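Local coordinates for protein putative tagatose-6-phosphate ketose/aldose isomerase (Escherichia coli, PDB 3C3J) that is a putative isomerase of the sugar isomerase (SIS) family, carrying two SIS domains of parallel sheet and helices in each subunit of a dimer, at residues 59-64 against 87-92; 222-227 against 275-280; 25-30 against 199-204. All blocks are in the same frame, centred on the assembly; numbering follows the deposited sequence.

How the contacts relate
Contacts 1 and 2 sample two parallel beta-sheets that share the strand order 2-1-3-4-5, one in each SIS domain. Contact 1 lies at and just beyond the C-terminal ends of strands 55-59 and 82-85, whereas contact 2 pairs the first and third strands of the other sheet where they begin. Their centres are about 28 Å apart. Contact 3 joins two helices far apart in sequence, and contact 1 falls within the chain between them; the centres of 1 and 3 are about 26 Å apart, on opposite sides of the chain's centre. Helix 198-210 leads on to strand 226-231, yet the centres of contacts 2 and 3 are about 30 Å apart and their nearest atoms about 13 Å.

Contact 1: 59-64 against 87-92; sequences TGAGTS and PTTDLV
The main chain of Gly60 is tied to that of Thr88 by one direct hydrogen bond, from Thr88 N to Gly60 O at 2.8 Å. The N-H is well aimed, at 158°, but the donor stands above the carbonyl plane, 56° out of it. The same oxygen receives a CA-H...O contact from Pro87, the N-cap residue of the following helix, with CA 3.3 Å from Gly60 O. A water forms the second polar link: it accepts from Gly62 N at 3.0 Å and bonds to Thr89 OG1 at 2.9 Å.

Packing centres on two threonines whose side chains cross at about a right angle. It is tightest where Thr59 OG1 lies 2.9 Å from Thr88 CG2; the two CG2 methyls also meet, and Leu91 brings CD1 to within 3.5 Å of Thr59 OG1. With OG1 anti to its backbone N (chi1 -165°), Thr59 directs the hydroxyl to this helix start, where it is hydrogen-bonded to Val86 O. Farther along, Ala61 CB rests 3.3 Å from Thr88 OG1.

Strands 55-59 and 82-85 are parallel neighbours, and helix 63-79 is the crossover between them, so the contact joins their outgoing ends. Strand 105-111 flanks Thr59 through backbone bonds, helix 117-129 covers Thr88 and Leu91, and His266 of the second subunit packs on Ala61.

Contact 2: 222-227 against 275-280; sequences APWKRI and ETLVVV
Pro223 reaches Glu275 through a water that donates both to Pro223 O, at 2.7 Å, and to Glu275 OE2, at 2.6 Å. Pro223 is the centre of an inverse gamma turn, after which Trp224 and Leu277 run side by side, with a methyl of the leucine over the indole face. Leu277 CD2 sits 3.9 Å from the centroid of the six-membered ring of Trp224 and 3° off its normal, a CH-pi contact; Ala222 O lies over the opposite face.

Lys225 and Glu275 also run side by side, pointing the same way. The lysine chain, bent at chi2 and chi4, brings NZ to 3.2 Å from Glu275 OE2 in a salt bridge on the syn side, 32° out of the carboxylate plane. On the main chain, Glu275 O accepts from two successive amides, Lys225 N at 2.7 Å and Arg226 N at 3.2 Å, so one carbonyl grips the chain as it enters the strand.

Arg226 O then accepts from Leu277 N at 2.9 Å. The arginine side chain passes Thr276 and continues, extended, to Leu271 O and to Gly252 O of the second subunit, while Thr276 OG1 bonds to Asp273. Ile227 lies alongside Leu277, and the branches meet at Ile227 CD1 and Leu277 CD2, 3.6 Å apart. Phe349 of helix 335-356 packs on both.

The bridges Arg226-Thr276 and Ile227-Leu277 are parallel, as expected of central strands in the helix-flanked parallel sheet of an SIS domain.

Contact 3: 25-30 against 199-204; sequences RAWIRS and DVADRC
Trp27 and Ile28 clasp Ala201 in an antiparallel helix pair, formed by helices 23-49 and 198-210. The axes of the two short segments approach to 9.4 Å and their directions differ by 168°. No hydrogen bond crosses between the segments, which meet through apolar packing and one sulfur-aromatic contact. The backbones come nearest at Trp27 and Ala201, where the second segment presents a side chain of a single carbon.

Ala201 CB is the bump on that side. It enters the groove between the two larger residues, 3.8 Å from Ile28 CG1 and 4.3 Å from Trp27 CE3. The reciprocal bump is the six-membered ring of Trp27, which goes edge first into the hollow bounded by Val200, Ala201 and Cys204. The bond from CA to CB of Trp27 points toward the second helix, and chi1 of -60° sets CG anti to the carbonyl carbon. Ala201 CA and Val200 O both lie at the ring edge near its plane, the former 4.0 Å from Trp27 CE3, and Val200 CG1 is 4.3 Å from Trp27 CZ3.

The indole NE1 is hydrogen-bonded to Thr177 OG1 of helix 174-187, and the ring stacks edge-to-face with Phe340 of helix 335-356. Helix 335-356 thus borders both helices of the pair, while helix 174-187 meets the Trp27 side. Cys204 closes the far end of the hollow, where its CB is 3.6 Å from Trp27 CZ3, and its SG makes a sulfur-aromatic contact in the plane of the indole, 3.6 Å from CZ3 and 3.7 Å from CH2.

Contact 1: 59-64 against 87-92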
loop_
_atom_site.group_PDB
_atom_site.type_symbol
_atom_site.label_atom_id
_atom_site.label_comp_id
_atom_site.label_asym_id
_atom_site.label_seq_id
_atom_site.Cartn_x
_atom_site.Cartn_y
_atom_site.Cartn_z
ATOM N N THR A 59 6.180 -6.662 -11.047
ATOM C CA THR A 59 4.786 -7.038 -10.887
ATOM C C THR A 59 4.607 -8.491 -10.424
ATOM O O THR A 59 5.331 -9.398 -10.852
ATOM C CB THR A 59 3.987 -6.761 -12.195
ATOM O OG1 THR A 59 2.584 -6.800 -11.913
ATOM C CG2 THR A 59 4.345 -7.795 -13.333
ATOM N N GLY A 60 3.643 -8.685 -9.534
ATOM C CA GLY A 60 3.216 -9.997 -9.069
ATOM C C GLY A 60 1.865 -9.844 -8.367
ATOM O O GLY A 60 1.386 -8.712 -8.157
ATOM N N ALA A 61 1.245 -10.975 -8.027
ATOM C CA ALA A 61 -0.011 -10.994 -7.283
ATOM C C ALA A 61 0.232 -11.496 -5.870
ATOM O O ALA A 61 1.101 -12.330 -5.655
ATOM C CB ALA A 61 -1.003 -11.916 -7.983
ATOM N N GLY A 62 -0.547 -11.006 -4.904
ATOM C CA GLY A 62 -0.439 -11.480 -3.515
ATOM C C GLY A 62 0.971 -11.276 -2.968
ATOM O O GLY A 62 1.586 -10.206 -3.154
ATOM N N THR A 63 1.485 -12.315 -2.315
ATOM C CA THR A 63 2.874 -12.342 -1.833
ATOM C C THR A 63 3.900 -11.898 -2.877
ATOM O O THR A 63 4.842 -11.194 -2.554
ATOM C CB THR A 63 3.227 -13.752 -1.326
ATOM O OG1 THR A 63 2.471 -14.024 -0.133
ATOM C CG2 THR A 63 4.728 -13.892 -1.038
ATOM N N SER A 64 3.702 -12.295 -4.129
ATOM C CA SER A 64 4.628 -11.930 -5.211
ATOM C C SER A 64 4.613 -10.440 -5.479
ATOM O O SER A 64 5.597 -9.918 -5.970
ATOM C CB SER A 64 4.342 -12.703 -6.497
ATOM O OG SER A 64 4.628 -14.083 -6.322
ATOM N N PRO A 87 1.237 -4.165 -8.601
ATOM C CA PRO A 87 0.720 -5.534 -8.547
ATOM C C PRO A 87 0.045 -5.941 -9.845
ATOM O O PRO A 87 -0.557 -5.099 -10.517
ATOM C CB PRO A 87 -0.324 -5.480 -7.430
ATOM C CG PRO A 87 -0.006 -4.273 -6.635
ATOM C CD PRO A 87 0.705 -3.314 -7.523
ATOM N N THR A 88 0.155 -7.210 -10.221
ATOM C CA THR A 88 -0.525 -7.690 -11.413
ATOM C C THR A 88 -2.018 -7.484 -11.312
ATOM O O THR A 88 -2.672 -7.286 -12.332
ATOM C CB THR A 88 -0.257 -9.165 -11.732
ATOM O OG1 THR A 88 -0.666 -9.979 -10.626
ATOM C CG2 THR A 88 1.230 -9.369 -12.032
ATOM N N THR A 89 -2.553 -7.534 -10.097
ATOM C CA THR A 89 -3.976 -7.343 -9.888
ATOM C C THR A 89 -4.410 -5.921 -10.293
ATOM O O THR A 89 -5.503 -5.751 -10.839
ATOM C CB THR A 89 -4.352 -7.704 -8.417
ATOM O OG1 THR A 89 -3.393 -7.127 -7.521
ATOM C CG2 THR A 89 -4.344 -9.238 -8.217
ATOM N N ASP A 90 -3.552 -4.917 -10.108
ATOM C CA ASP A 90 -3.845 -3.547 -10.597
ATOM C C ASP A 90 -3.622 -3.368 -12.101
ATOM O O ASP A 90 -4.381 -2.632 -12.758
ATOM C CB ASP A 90 -3.010 -2.489 -9.861
ATOM C CG ASP A 90 -3.394 -2.346 -8.402
ATOM O OD1 ASP A 90 -4.532 -2.707 -8.031
ATOM O OD2 ASP A 90 -2.547 -1.866 -7.607
ATOM N N LEU A 91 -2.597 -4.016 -12.648
ATOM C CA LEU A 91 -2.359 -3.990 -14.095
ATOM C C LEU A 91 -3.532 -4.572 -14.847
ATOM O O LEU A 91 -3.950 -4.012 -15.864
ATOM C CB LEU A 91 -1.068 -4.727 -14.472
ATOM C CG LEU A 91 0.249 -4.057 -14.064
ATOM C CD1 LEU A 91 1.495 -4.871 -14.581
ATOM C CD2 LEU A 91 0.272 -2.590 -14.494
ATOM N N VAL A 92 -4.111 -5.654 -14.330
ATOM C CA VAL A 92 -5.173 -6.356 -15.036
ATOM C C VAL A 92 -6.500 -5.573 -14.992
ATOM O O VAL A 92 -7.223 -5.530 -15.984
ATOM C CB VAL A 92 -5.362 -7.807 -14.513
ATOM C CG1 VAL A 92 -6.613 -8.428 -15.108
ATOM C CG2 VAL A 92 -4.151 -8.677 -14.831
HETATM O O HOH W 1 -2.048 -8.457 -5.357
#

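Contact 2: 222-227 against 275-280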
loop_
_atom_site.group_PDB
_atom_site.type_symbol
_atom_site.label_atom_id
_atom_site.label_comp_id
_atom_site.label_asym_id
_atom_site.label_seq_id
_atom_site.Cartn_x
_atom_site.Cartn_y
_atom_site.Cartn_z
ATOM N N ALA A 222 0.700 -17.107 23.148
ATOM C CA ALA A 222 -0.236 -16.283 23.918
ATOM C C ALA A 222 -1.554 -16.088 23.172
ATOM O O ALA A 222 -1.611 -16.192 21.947
ATOM C CB ALA A 222 0.399 -14.933 24.273
ATOM N N PRO A 223 -2.638 -15.801 23.905
ATOM C CA PRO A 223 -3.945 -15.711 23.274
ATOM C C PRO A 223 -4.202 -14.348 22.581
ATOM O O PRO A 223 -5.248 -13.724 22.770
ATOM C CB PRO A 223 -4.887 -15.948 24.444
ATOM C CG PRO A 223 -4.142 -15.376 25.638
ATOM C CD PRO A 223 -2.698 -15.595 25.367
ATOM N N TRP A 224 -3.259 -13.906 21.761
ATOM C CA TRP A 224 -3.484 -12.693 20.981
ATOM C C TRP A 224 -4.561 -12.936 19.919
ATOM O O TRP A 224 -4.733 -14.064 19.439
ATOM C CB TRP A 224 -2.181 -12.173 20.347
ATOM C CG TRP A 224 -1.217 -13.229 20.005
ATOM C CD1 TRP A 224 -1.417 -14.269 19.158
ATOM C CD2 TRP A 224 0.093 -13.382 20.533
ATOM N NE1 TRP A 224 -0.310 -15.055 19.108
ATOM C CE2 TRP A 224 0.640 -14.535 19.943
ATOM C CE3 TRP A 224 0.864 -12.650 21.438
ATOM C CZ2 TRP A 224 1.923 -14.981 20.224
ATOM C CZ3 TRP A 224 2.140 -13.095 21.728
ATOM C CH2 TRP A 224 2.654 -14.248 21.126
ATOM N N LYS A 225 -5.295 -11.872 19.606
ATOM C CA LYS A 225 -6.338 -11.848 18.586
ATOM C C LYS A 225 -5.963 -10.962 17.385
ATOM O O LYS A 225 -6.622 -11.001 16.336
ATOM C CB LYS A 225 -7.605 -11.249 19.177
ATOM C CG LYS A 225 -8.178 -12.040 20.353
ATOM C CD LYS A 225 -8.963 -13.236 19.892
ATOM C CE LYS A 225 -9.863 -13.775 21.033
ATOM N NZ LYS A 225 -10.790 -12.723 21.567
ATOM N N ARG A 226 -4.954 -10.127 17.565
ATOM C CA ARG A 226 -4.481 -9.243 16.490
ATOM C C ARG A 226 -2.980 -9.267 16.491
ATOM O O ARG A 226 -2.346 -9.307 17.554
ATOM C CB ARG A 226 -4.956 -7.809 16.692
ATOM C CG ARG A 226 -6.477 -7.676 16.780
ATOM C CD ARG A 226 -6.917 -6.245 17.003
ATOM N NE ARG A 226 -8.370 -6.103 16.872
ATOM C CZ ARG A 226 -9.039 -4.951 17.010
ATOM N NH1 ARG A 226 -10.355 -4.936 16.870
ATOM N NH2 ARG A 226 -8.400 -3.823 17.281
ATOM N N ILE A 227 -2.419 -9.253 15.290
ATOM C CA ILE A 227 -1.001 -9.066 15.127
ATOM C C ILE A 227 -0.751 -7.915 14.165
ATOM O O ILE A 227 -1.442 -7.780 13.154
ATOM C CB ILE A 227 -0.277 -10.363 14.668
ATOM C CG1 ILE A 227 1.231 -10.124 14.583
ATOM C CG2 ILE A 227 -0.815 -10.886 13.360
ATOM C CD1 ILE A 227 2.046 -11.399 14.547
ATOM N N GLU A 275 -5.119 -7.547 23.480
ATOM C CA GLU A 275 -4.988 -8.836 22.819
ATOM C C GLU A 275 -4.168 -8.727 21.518
ATOM O O GLU A 275 -4.254 -9.597 20.668
ATOM C CB GLU A 275 -6.357 -9.380 22.493
ATOM C CG GLU A 275 -7.217 -9.633 23.722
ATOM C CD GLU A 275 -8.600 -10.073 23.325
ATOM O OE1 GLU A 275 -9.291 -9.333 22.579
ATOM O OE2 GLU A 275 -8.996 -11.178 23.726
ATOM N N THR A 276 -3.387 -7.655 21.395
ATOM C CA THR A 276 -2.584 -7.380 20.203
ATOM C C THR A 276 -1.105 -7.603 20.453
ATOM O O THR A 276 -0.555 -7.091 21.435
ATOM C CB THR A 276 -2.749 -5.906 19.729
ATOM O OG1 THR A 276 -4.126 -5.613 19.467
ATOM C CG2 THR A 276 -1.901 -5.627 18.475
ATOM N N LEU A 277 -0.479 -8.362 19.549
ATOM C CA LEU A 277 0.968 -8.478 19.427
ATOM C C LEU A 277 1.436 -7.489 18.374
ATOM O O LEU A 277 0.928 -7.499 17.262
ATOM C CB LEU A 277 1.359 -9.881 18.933
ATOM C CG LEU A 277 2.816 -10.154 18.500
ATOM C CD1 LEU A 277 3.831 -9.910 19.614
ATOM C CD2 LEU A 277 2.949 -11.581 17.996
ATOM N N VAL A 278 2.435 -6.698 18.715
ATOM C CA VAL A 278 3.074 -5.787 17.773
ATOM C C VAL A 278 4.512 -6.233 17.586
ATOM O O VAL A 278 5.266 -6.382 18.568
ATOM C CB VAL A 278 3.060 -4.327 18.282
ATOM C CG1 VAL A 278 3.819 -3.407 17.295
ATOM C CG2 VAL A 278 1.594 -3.833 18.517
ATOM N N VAL A 279 4.914 -6.440 16.329
ATOM C CA VAL A 279 6.299 -6.797 16.011
ATOM C C VAL A 279 6.927 -5.706 15.156
ATOM O O VAL A 279 6.393 -5.342 14.112
ATOM C CB VAL A 279 6.390 -8.174 15.302
ATOM C CG1 VAL A 279 7.860 -8.536 14.995
ATOM C CG2 VAL A 279 5.688 -9.257 16.127
ATOM N N VAL A 280 8.072 -5.202 15.599
ATOM C CA VAL A 280 8.755 -4.108 14.924
ATOM C C VAL A 280 10.037 -4.614 14.304
ATOM O O VAL A 280 10.938 -5.085 15.011
ATOM C CB VAL A 280 9.048 -2.932 15.877
ATOM C CG1 VAL A 280 9.769 -1.793 15.129
ATOM C CG2 VAL A 280 7.744 -2.443 16.540
HETATM O O HOH W 2 -7.276 -13.079 24.380
#

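Contact 3: 25-30 against 199-204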
loop_
_atom_site.group_PDB
_atom_site.type_symbol
_atom_site.label_atom_id
_atom_site.label_comp_id
_atom_site.label_asym_id
_atom_site.label_seq_id
_atom_site.Cartn_x
_atom_site.Cartn_y
_atom_site.Cartn_z
ATOM N N ARG A 25 19.835 -22.423 1.248
ATOM C CA ARG A 25 20.457 -23.213 0.212
ATOM C C ARG A 25 19.929 -22.837 -1.161
ATOM O O ARG A 25 20.690 -22.740 -2.118
ATOM C CB ARG A 25 20.193 -24.695 0.465
ATOM C CG ARG A 25 20.908 -25.632 -0.474
ATOM C CD ARG A 25 20.810 -27.014 0.029
ATOM N NE ARG A 25 19.408 -27.422 0.051
ATOM C CZ ARG A 25 18.976 -28.578 0.524
ATOM N NH1 ARG A 25 19.821 -29.440 1.039
ATOM N NH2 ARG A 25 17.690 -28.863 0.479
ATOM N N ALA A 26 18.617 -22.631 -1.244
ATOM C CA ALA A 26 17.981 -22.241 -2.513
ATOM C C ALA A 26 18.487 -20.873 -3.012
ATOM O O ALA A 26 18.705 -20.678 -4.221
ATOM C CB ALA A 26 16.446 -22.259 -2.370
ATOM N N TRP A 27 18.704 -19.943 -2.086
ATOM C CA TRP A 27 19.165 -18.595 -2.445
ATOM C C TRP A 27 20.507 -18.657 -3.163
ATOM O O TRP A 27 20.687 -18.068 -4.224
ATOM C CB TRP A 27 19.270 -17.715 -1.203
ATOM C CG TRP A 27 17.977 -17.537 -0.482
ATOM C CD1 TRP A 27 16.721 -17.764 -0.987
ATOM C CD2 TRP A 27 17.795 -17.067 0.847
ATOM N NE1 TRP A 27 15.790 -17.492 -0.061
ATOM C CE2 TRP A 27 16.406 -17.070 1.092
ATOM C CE3 TRP A 27 18.664 -16.666 1.870
ATOM C CZ2 TRP A 27 15.858 -16.667 2.315
ATOM C CZ3 TRP A 27 18.111 -16.266 3.107
ATOM C CH2 TRP A 27 16.735 -16.261 3.307
ATOM N N ILE A 28 21.433 -19.419 -2.600
ATOM C CA ILE A 28 22.783 -19.518 -3.147
ATOM C C ILE A 28 22.797 -20.319 -4.463
ATOM O O ILE A 28 23.504 -19.959 -5.382
ATOM C CB ILE A 28 23.780 -20.029 -2.075
ATOM C CG1 ILE A 28 23.784 -19.071 -0.891
ATOM C CG2 ILE A 28 25.183 -20.096 -2.643
ATOM C CD1 ILE A 28 23.873 -17.586 -1.297
ATOM N N ARG A 29 21.954 -21.345 -4.561
ATOM C CA ARG A 29 21.730 -22.070 -5.787
ATOM C C ARG A 29 21.243 -21.122 -6.877
ATOM O O ARG A 29 21.763 -21.156 -7.990
ATOM C CB ARG A 29 20.723 -23.207 -5.572
ATOM C CG ARG A 29 21.386 -24.493 -5.135
ATOM C CD ARG A 29 20.433 -25.513 -4.547
ATOM N NE ARG A 29 19.290 -25.898 -5.382
ATOM C CZ ARG A 29 19.340 -26.715 -6.424
ATOM N NH1 ARG A 29 18.219 -27.023 -7.065
ATOM N NH2 ARG A 29 20.495 -27.188 -6.877
ATOM N N SER A 30 20.303 -20.231 -6.552
ATOM C CA SER A 30 19.793 -19.349 -7.593
ATOM C C SER A 30 20.877 -18.355 -8.057
ATOM O O SER A 30 21.037 -18.121 -9.270
ATOM C CB SER A 30 18.553 -18.586 -7.157
ATOM O OG SER A 30 17.992 -17.992 -8.311
ATOM N N ASP A 199 26.548 -14.259 3.208
ATOM C CA ASP A 199 26.399 -13.749 4.591
ATOM C C ASP A 199 24.924 -13.732 5.000
ATOM O O ASP A 199 24.594 -13.932 6.166
ATOM C CB ASP A 199 26.996 -12.353 4.741
ATOM C CG ASP A 199 28.491 -12.312 4.412
ATOM O OD1 ASP A 199 29.169 -13.345 4.578
ATOM O OD2 ASP A 199 28.995 -11.250 3.972
ATOM N N VAL A 200 24.034 -13.482 4.031
ATOM C CA VAL A 200 22.597 -13.419 4.325
ATOM C C VAL A 200 22.064 -14.838 4.526
ATOM O O VAL A 200 21.342 -15.107 5.493
ATOM C CB VAL A 200 21.819 -12.628 3.215
ATOM C CG1 VAL A 200 20.318 -12.562 3.525
ATOM C CG2 VAL A 200 22.405 -11.217 3.041
ATOM N N ALA A 201 22.440 -15.743 3.628
ATOM C CA ALA A 201 22.108 -17.152 3.743
ATOM C C ALA A 201 22.651 -17.705 5.056
ATOM O O ALA A 201 21.945 -18.403 5.756
ATOM C CB ALA A 201 22.682 -17.947 2.535
ATOM N N ASP A 202 23.900 -17.385 5.382
ATOM C CA ASP A 202 24.508 -17.830 6.659
ATOM C C ASP A 202 23.711 -17.350 7.895
ATOM O O ASP A 202 23.474 -18.095 8.823
ATOM C CB ASP A 202 25.951 -17.306 6.808
ATOM C CG ASP A 202 26.984 -18.053 5.932
ATOM O OD1 ASP A 202 26.652 -19.069 5.275
ATOM O OD2 ASP A 202 28.161 -17.596 5.907
ATOM N N ARG A 203 23.315 -16.084 7.889
ATOM C CA ARG A 203 22.614 -15.512 9.009
ATOM C C ARG A 203 21.225 -16.089 9.133
ATOM O O ARG A 203 20.796 -16.402 10.218
ATOM C CB ARG A 203 22.552 -14.004 8.886
ATOM C CG ARG A 203 22.232 -13.313 10.172
ATOM C CD ARG A 203 22.058 -11.836 9.899
ATOM N NE ARG A 203 22.323 -11.040 11.072
ATOM C CZ ARG A 203 22.351 -9.717 11.057
ATOM N NH1 ARG A 203 22.089 -9.055 9.936
ATOM N NH2 ARG A 203 22.637 -9.055 12.155
ATOM N N CYS A 204 20.539 -16.271 8.003
ATOM C CA CYS A 204 19.207 -16.865 8.032
ATOM C C CYS A 204 19.259 -18.345 8.442
ATOM O O CYS A 204 18.374 -18.814 9.169
ATOM C CB CYS A 204 18.500 -16.648 6.691
ATOM S SG CYS A 204 18.051 -14.903 6.471
#